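Long-range contact in putative aminooxidase (Propionibacterium acnes, PDB 2BA9), which probably isomerises linoleic acid to conjugated linoleic acid, using bound flavin-adenine dinucleotide in an amine-oxidase-like fold: residues Val249-Val254 with Asn395-Gly400. Residues are numbered along the deposited sequence; the frame is centred on the assembly and turned at random.
Sequences VLVLTV and NTFYAG. With FAD (flavin-adenine dinucleotide), chain D.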
loop_
_atom_site.group_PDB
_atom_site.type_symbol
_atom_site.label_atom_id
_atom_site.label_comp_id
_atom_site.label_asym_id
_atom_site.label_seq_id
_atom_site.Cartn_x
_atom_site.Cartn_y
_atom_site.Cartn_z
ATOM N N VAL A 249 -23.122 -12.313 -5.888
ATOM C CA VAL A 249 -22.463 -11.103 -5.396
ATOM C C VAL A 249 -21.016 -11.021 -5.918
ATOM O O VAL A 249 -20.325 -12.040 -6.065
ATOM C CB VAL A 249 -22.480 -11.074 -3.856
ATOM C CG1 VAL A 249 -21.923 -9.767 -3.323
ATOM C CG2 VAL A 249 -23.878 -11.299 -3.350
ATOM N N LEU A 250 -20.594 -9.797 -6.231
ATOM C CA LEU A 250 -19.238 -9.507 -6.678
ATOM C C LEU A 250 -18.517 -8.596 -5.690
ATOM O O LEU A 250 -19.050 -7.566 -5.301
ATOM C CB LEU A 250 -19.288 -8.810 -8.040
ATOM C CG LEU A 250 -17.950 -8.554 -8.738
ATOM C CD1 LEU A 250 -17.222 -9.871 -8.995
ATOM C CD2 LEU A 250 -18.178 -7.777 -10.046
ATOM N N VAL A 251 -17.295 -8.973 -5.308
ATOM C CA VAL A 251 -16.467 -8.172 -4.409
ATOM C C VAL A 251 -15.110 -7.898 -5.066
ATOM O O VAL A 251 -14.340 -8.823 -5.334
ATOM C CB VAL A 251 -16.304 -8.845 -3.022
ATOM C CG1 VAL A 251 -15.413 -8.009 -2.106
ATOM C CG2 VAL A 251 -17.672 -9.041 -2.393
ATOM N N LEU A 252 -14.851 -6.617 -5.335
ATOM C CA LEU A 252 -13.688 -6.178 -6.087
ATOM C C LEU A 252 -12.604 -5.718 -5.153
ATOM O O LEU A 252 -12.808 -4.764 -4.409
ATOM C CB LEU A 252 -14.057 -4.995 -6.992
ATOM C CG LEU A 252 -15.140 -5.194 -8.053
ATOM C CD1 LEU A 252 -15.460 -3.855 -8.728
ATOM C CD2 LEU A 252 -14.721 -6.232 -9.080
ATOM N N THR A 253 -11.449 -6.381 -5.205
ATOM C CA THR A 253 -10.244 -5.922 -4.505
ATOM C C THR A 253 -9.139 -5.592 -5.520
ATOM O O THR A 253 -7.963 -5.500 -5.161
ATOM C CB THR A 253 -9.713 -6.981 -3.478
ATOM O OG1 THR A 253 -9.155 -8.104 -4.175
ATOM C CG2 THR A 253 -10.814 -7.434 -2.548
ATOM N N VAL A 254 -9.539 -5.404 -6.783
ATOM C CA VAL A 254 -8.620 -5.170 -7.897
ATOM C C VAL A 254 -8.751 -3.744 -8.436
ATOM O O VAL A 254 -9.745 -3.069 -8.144
ATOM C CB VAL A 254 -8.857 -6.174 -9.044
ATOM C CG1 VAL A 254 -8.317 -7.555 -8.660
ATOM C CG2 VAL A 254 -10.333 -6.249 -9.412
ATOM N N ASN A 395 -25.325 -5.787 -6.856
ATOM C CA ASN A 395 -24.606 -6.808 -6.096
ATOM C C ASN A 395 -23.090 -6.740 -6.237
ATOM O O ASN A 395 -22.400 -7.755 -6.128
ATOM C CB ASN A 395 -25.115 -8.192 -6.490
ATOM C CG ASN A 395 -26.615 -8.296 -6.403
ATOM O OD1 ASN A 395 -27.215 -7.841 -5.431
ATOM N ND2 ASN A 395 -27.234 -8.893 -7.408
ATOM N N THR A 396 -22.589 -5.527 -6.467
ATOM C CA THR A 396 -21.168 -5.280 -6.608
ATOM C C THR A 396 -20.709 -4.439 -5.437
ATOM O O THR A 396 -21.318 -3.406 -5.143
ATOM C CB THR A 396 -20.864 -4.516 -7.894
ATOM O OG1 THR A 396 -21.408 -5.232 -9.009
ATOM C CG2 THR A 396 -19.358 -4.346 -8.069
ATOM N N PHE A 397 -19.639 -4.887 -4.778
ATOM C CA PHE A 397 -19.036 -4.159 -3.672
ATOM C C PHE A 397 -17.598 -3.788 -4.023
ATOM O O PHE A 397 -16.934 -4.483 -4.795
ATOM C CB PHE A 397 -19.112 -4.975 -2.385
ATOM C CG PHE A 397 -20.519 -5.218 -1.915
ATOM C CD1 PHE A 397 -21.135 -4.334 -1.033
ATOM C CD2 PHE A 397 -21.239 -6.326 -2.367
ATOM C CE1 PHE A 397 -22.417 -4.558 -0.594
ATOM C CE2 PHE A 397 -22.539 -6.545 -1.942
ATOM C CZ PHE A 397 -23.129 -5.663 -1.052
ATOM N N TYR A 398 -17.149 -2.667 -3.464
ATOM C CA TYR A 398 -15.872 -2.036 -3.806
ATOM C C TYR A 398 -14.945 -2.024 -2.601
ATOM O O TYR A 398 -15.335 -1.569 -1.522
ATOM C CB TYR A 398 -16.127 -0.606 -4.302
ATOM C CG TYR A 398 -17.180 -0.551 -5.405
ATOM C CD1 TYR A 398 -16.897 -1.009 -6.692
ATOM C CD2 TYR A 398 -18.458 -0.067 -5.153
ATOM C CE1 TYR A 398 -17.864 -0.983 -7.698
ATOM C CE2 TYR A 398 -19.426 -0.038 -6.156
ATOM C CZ TYR A 398 -19.119 -0.497 -7.423
ATOM O OH TYR A 398 -20.069 -0.450 -8.409
ATOM N N ALA A 399 -13.723 -2.533 -2.796
ATOM C CA ALA A 399 -12.737 -2.669 -1.731
ATOM C C ALA A 399 -11.281 -2.536 -2.241
ATOM O O ALA A 399 -11.029 -1.990 -3.303
ATOM C CB ALA A 399 -12.944 -3.983 -1.009
ATOM N N GLY A 400 -10.316 -3.012 -1.460
ATOM C CA GLY A 400 -8.914 -2.904 -1.855
ATOM C C GLY A 400 -8.338 -1.527 -1.605
ATOM O O GLY A 400 -8.930 -0.704 -0.904
HETATM P PA FAD D . -2.533 -6.113 -4.170
HETATM O O1A FAD D . -1.544 -6.421 -3.084
HETATM O O2A FAD D . -2.018 -5.331 -5.360
HETATM O O5B FAD D . -3.099 -7.494 -4.750
HETATM C C5B FAD D . -4.091 -7.422 -5.747
HETATM C C4B FAD D . -4.331 -8.795 -6.339
HETATM O O4B FAD D . -5.356 -8.700 -7.308
HETATM C C3B FAD D . -3.075 -9.357 -7.008
HETATM O O3B FAD D . -2.796 -10.642 -6.501
HETATM C C2B FAD D . -3.423 -9.352 -8.478
HETATM O O2B FAD D . -2.712 -10.341 -9.224
HETATM C C1B FAD D . -4.958 -9.453 -8.431
HETATM N N9A FAD D . -5.543 -8.950 -9.687
HETATM C C8A FAD D . -5.327 -7.725 -10.283
HETATM N N7A FAD D . -6.039 -7.672 -11.444
HETATM C C5A FAD D . -6.708 -8.849 -11.592
HETATM C C6A FAD D . -7.568 -9.354 -12.588
HETATM N N6A FAD D . -8.170 -8.478 -13.456
HETATM N N1A FAD D . -8.119 -10.619 -12.417
HETATM C C2A FAD D . -7.790 -11.408 -11.324
HETATM N N3A FAD D . -6.937 -10.900 -10.353
HETATM C C4A FAD D . -6.391 -9.660 -10.489
HETATM N N1 FAD D . 2.218 -2.285 3.002
HETATM C C2 FAD D . 2.351 -2.138 4.368
HETATM O O2 FAD D . 1.384 -2.336 5.104
HETATM N N3 FAD D . 3.562 -1.739 4.901
HETATM C C4 FAD D . 4.644 -1.519 4.075
HETATM O O4 FAD D . 5.723 -1.180 4.589
HETATM C C4X FAD D . 4.516 -1.682 2.692
HETATM N N5 FAD D . 5.574 -1.448 1.831
HETATM C C5X FAD D . 5.503 -1.762 0.487
HETATM C C6 FAD D . 6.627 -1.651 -0.328
HETATM C C7 FAD D . 6.548 -2.008 -1.672
HETATM C C7M FAD D . 7.785 -1.891 -2.517
HETATM C C8 FAD D . 5.343 -2.464 -2.200
HETATM C C8M FAD D . 5.206 -2.857 -3.640
HETATM C C9 FAD D . 4.224 -2.566 -1.379
HETATM C C9A FAD D . 4.285 -2.209 -0.031
HETATM N N10 FAD D . 3.161 -2.283 0.813
HETATM C C10 FAD D . 3.292 -2.089 2.169
HETATM C "C1'" FAD D . 1.778 -2.231 0.256
HETATM C "C2'" FAD D . 1.084 -3.586 0.322
HETATM O "O2'" FAD D . 1.909 -4.634 -0.176
HETATM C "C3'" FAD D . -0.206 -3.476 -0.475
HETATM O "O3'" FAD D . -0.934 -2.325 -0.039
HETATM C "C4'" FAD D . -1.042 -4.738 -0.336
HETATM O "O4'" FAD D . -0.439 -5.834 -1.014
HETATM C "C5'" FAD D . -2.440 -4.450 -0.863
HETATM O "O5'" FAD D . -3.144 -5.647 -1.037
HETATM P P FAD D . -4.388 -5.711 -2.075
HETATM O O1P FAD D . -4.950 -7.118 -2.140
HETATM O O2P FAD D . -5.400 -4.712 -1.635
HETATM O O3P FAD D . -3.790 -5.351 -3.520
HETATM O O HOH W 1 -9.203 -2.277 -5.547
#
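Leu250 and Leu252 pair with residues 395-399 in the staggered hydrogen bonding of parallel beta strands. Leu250 N reaches Asn395 O at 2.7 Å, almost straight, while Leu250 O accepts Phe397 N; Leu252 N then binds Phe397 O at 3.0 Å. The last rung, from Ala399 N to Leu252 O, is weak, bent to 130° at the hydrogen where both strands end.

On one face of the sheet, Leu252 CD1 packs 3.8 Å from Tyr398 CD1, the two side chains lying side by side, and also meets Thr396 CG2, which Leu250 CD2 approaches as well. Tyr398 OH, on this same face, is hydrogen-bonded to Glu269. On the other, Val249 CG1, anti to its backbone N (chi1 -175°), meets the ring edge of Phe397 at CE2, 3.6 Å away.

Beyond the strands, Val254 CG1 lies 3.3 Å from N9A of the FAD adenine, and Gly400, whose positive phi favours glycine, passes near the pyrophosphate. Strand 249-252 stands between 9-12 and the edge strand 396-398 in the parallel sheet of a Rossmann-type FAD-binding domain; helix 408-423 covers the Val249, Val251 and Phe397 face, helix 256-259 packs on Leu250 and Leu252.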